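Local coordinates for nicotinate-nucleotide--dimethylbenzimidazole phosphoribosyltransferase (Thermus thermophilus HB8, PDB 1WX1), which probably catalyses transfer of the phosphoribosyl group from nicotinate mononucleotide to 5,6-dimethylbenzimidazole, giving alpha-ribazole 5'-phosphate for cobalamin synthesis, at residues G143-R148 against I236-E242. Residue numbers count along the deposited sequence, not the author numbering.
Sequences GREAAR and IYLEGYE
Two helices can approach closely where one presents small residues and then be joined at their solvent side by charge; segments 143-148 and 236-242 illustrate both principles. Both are regular alpha-helix, with axes 7.5 Å apart at closest approach and a crossing angle of -47°. The backbones come nearest at I236, whose CA lies 4.6 Å from the CA of G143; a CB on G143 would crowd I236 N. I236 (m, t) sets its CG1 3.4 Å from G143 O and its CG2 4.1 Å from A147 CB, while both I236 and A147 also rest on L158 of the central sheet. The CA-CB bond of Y237 points away, and its OH hydrogen-bonds V248 O on strand 247-249. L238 then offers its CB to one face of the R144 guanidinium, 3.9 Å from R144 NH2. E239 (t, p) points toward 143-148, its CB 3.7 Å from A147 CB, and its carboxylate bridges two arginines: OE1 accepts from R144 NH1 at 3.0 Å, while R148, curled as t, p, p, brings NE and NH2 to E239 OE2 at 2.8 and 2.7 Å. One turn on, E242 (m, t) meets the R144 chain (m, t, t, with chi4 -75°) end-on, with R144 NH1 to E242 OE1 and R144 NH2 to E242 OE2 both 3.0 Å. The result is a four-residue salt-bridge network over a close helix crossing at G143 and A147, here between helices 133-152 and 228-242 packed against the parallel sheet of an alpha/beta fold.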
# COMPACT_ATOMS: atom_id res chain seq x y z
N GLY A 143 -3.85 20.93 -19.22
CA GLY A 143 -4.03 19.97 -18.14
C GLY A 143 -5.50 19.58 -18.01
O GLY A 143 -5.83 18.40 -17.85
N ARG A 144 -6.39 20.57 -18.07
CA ARG A 144 -7.83 20.28 -18.00
C ARG A 144 -8.23 19.36 -19.15
O ARG A 144 -8.98 18.41 -18.96
CB ARG A 144 -8.65 21.57 -18.10
CG ARG A 144 -8.72 22.42 -16.84
CD ARG A 144 -9.53 23.68 -17.12
NE ARG A 144 -9.87 24.44 -15.93
CZ ARG A 144 -10.81 24.09 -15.06
NH1 ARG A 144 -11.52 22.98 -15.24
NH2 ARG A 144 -11.06 24.86 -14.01
N GLU A 145 -7.75 19.67 -20.35
CA GLU A 145 -8.07 18.89 -21.54
C GLU A 145 -7.68 17.42 -21.40
O GLU A 145 -8.47 16.52 -21.72
CB GLU A 145 -7.37 19.47 -22.78
CG GLU A 145 -7.91 18.92 -24.10
CD GLU A 145 -7.12 19.39 -25.31
OE1 GLU A 145 -6.41 20.41 -25.21
OE2 GLU A 145 -7.22 18.74 -26.37
N ALA A 146 -6.46 17.18 -20.93
CA ALA A 146 -5.98 15.81 -20.75
C ALA A 146 -6.80 15.06 -19.70
O ALA A 146 -7.14 13.90 -19.88
CB ALA A 146 -4.50 15.82 -20.37
N ALA A 147 -7.13 15.74 -18.60
CA ALA A 147 -7.93 15.12 -17.55
C ALA A 147 -9.33 14.79 -18.06
O ALA A 147 -9.87 13.72 -17.76
CB ALA A 147 -8.03 16.05 -16.34
N ARG A 148 -9.92 15.70 -18.84
CA ARG A 148 -11.25 15.47 -19.37
C ARG A 148 -11.29 14.24 -20.25
O ARG A 148 -12.26 13.46 -20.23
CB ARG A 148 -11.74 16.69 -20.16
CG ARG A 148 -13.11 16.50 -20.84
CD ARG A 148 -14.18 15.93 -19.89
NE ARG A 148 -14.33 16.74 -18.68
CZ ARG A 148 -15.19 16.46 -17.70
NH1 ARG A 148 -15.97 15.39 -17.77
NH2 ARG A 148 -15.26 17.25 -16.64
N ILE A 236 -5.10 19.52 -14.29
CA ILE A 236 -5.57 18.14 -14.22
C ILE A 236 -6.45 17.97 -12.99
O ILE A 236 -7.55 17.40 -13.07
CB ILE A 236 -4.37 17.16 -14.16
CG1 ILE A 236 -3.64 17.17 -15.50
CG2 ILE A 236 -4.85 15.74 -13.78
CD1 ILE A 236 -2.26 16.52 -15.46
N TYR A 237 -5.99 18.47 -11.84
CA TYR A 237 -6.76 18.34 -10.61
C TYR A 237 -8.03 19.20 -10.59
O TYR A 237 -9.05 18.77 -10.06
CB TYR A 237 -5.87 18.64 -9.39
CG TYR A 237 -4.89 17.53 -9.06
CD1 TYR A 237 -3.52 17.78 -8.97
CD2 TYR A 237 -5.34 16.22 -8.85
CE1 TYR A 237 -2.62 16.76 -8.68
CE2 TYR A 237 -4.44 15.19 -8.55
CZ TYR A 237 -3.08 15.47 -8.47
OH TYR A 237 -2.18 14.46 -8.22
N LEU A 238 -7.96 20.39 -11.16
CA LEU A 238 -9.14 21.26 -11.20
C LEU A 238 -10.26 20.60 -12.00
O LEU A 238 -11.43 20.67 -11.63
CB LEU A 238 -8.78 22.61 -11.84
CG LEU A 238 -7.93 23.57 -11.00
CD1 LEU A 238 -7.56 24.79 -11.83
CD2 LEU A 238 -8.70 23.97 -9.74
N GLU A 239 -9.88 19.94 -13.09
CA GLU A 239 -10.84 19.26 -13.95
C GLU A 239 -11.42 18.03 -13.24
O GLU A 239 -12.62 17.76 -13.31
CB GLU A 239 -10.17 18.84 -15.26
CG GLU A 239 -11.12 18.25 -16.31
CD GLU A 239 -12.10 19.27 -16.87
OE1 GLU A 239 -11.79 20.48 -16.83
OE2 GLU A 239 -13.18 18.87 -17.36
N GLY A 240 -10.54 17.28 -12.57
CA GLY A 240 -10.99 16.10 -11.85
C GLY A 240 -11.92 16.52 -10.71
O GLY A 240 -12.92 15.87 -10.44
N TYR A 241 -11.56 17.62 -10.05
CA TYR A 241 -12.35 18.16 -8.94
C TYR A 241 -13.77 18.48 -9.41
O TYR A 241 -14.75 18.07 -8.78
CB TYR A 241 -11.67 19.43 -8.42
CG TYR A 241 -12.50 20.25 -7.46
CD1 TYR A 241 -13.05 19.69 -6.31
CD2 TYR A 241 -12.70 21.61 -7.69
CE1 TYR A 241 -13.79 20.46 -5.41
CE2 TYR A 241 -13.44 22.40 -6.80
CZ TYR A 241 -13.98 21.82 -5.66
OH TYR A 241 -14.69 22.59 -4.78
N GLU A 242 -13.87 19.20 -10.51
CA GLU A 242 -15.16 19.58 -11.06
C GLU A 242 -15.97 18.38 -11.55
O GLU A 242 -17.20 18.42 -11.56
CB GLU A 242 -14.96 20.61 -12.16
CG GLU A 242 -14.66 22.00 -11.61
CD GLU A 242 -13.93 22.89 -12.59
OE1 GLU A 242 -14.13 22.75 -13.81
OE2 GLU A 242 -13.15 23.76 -12.15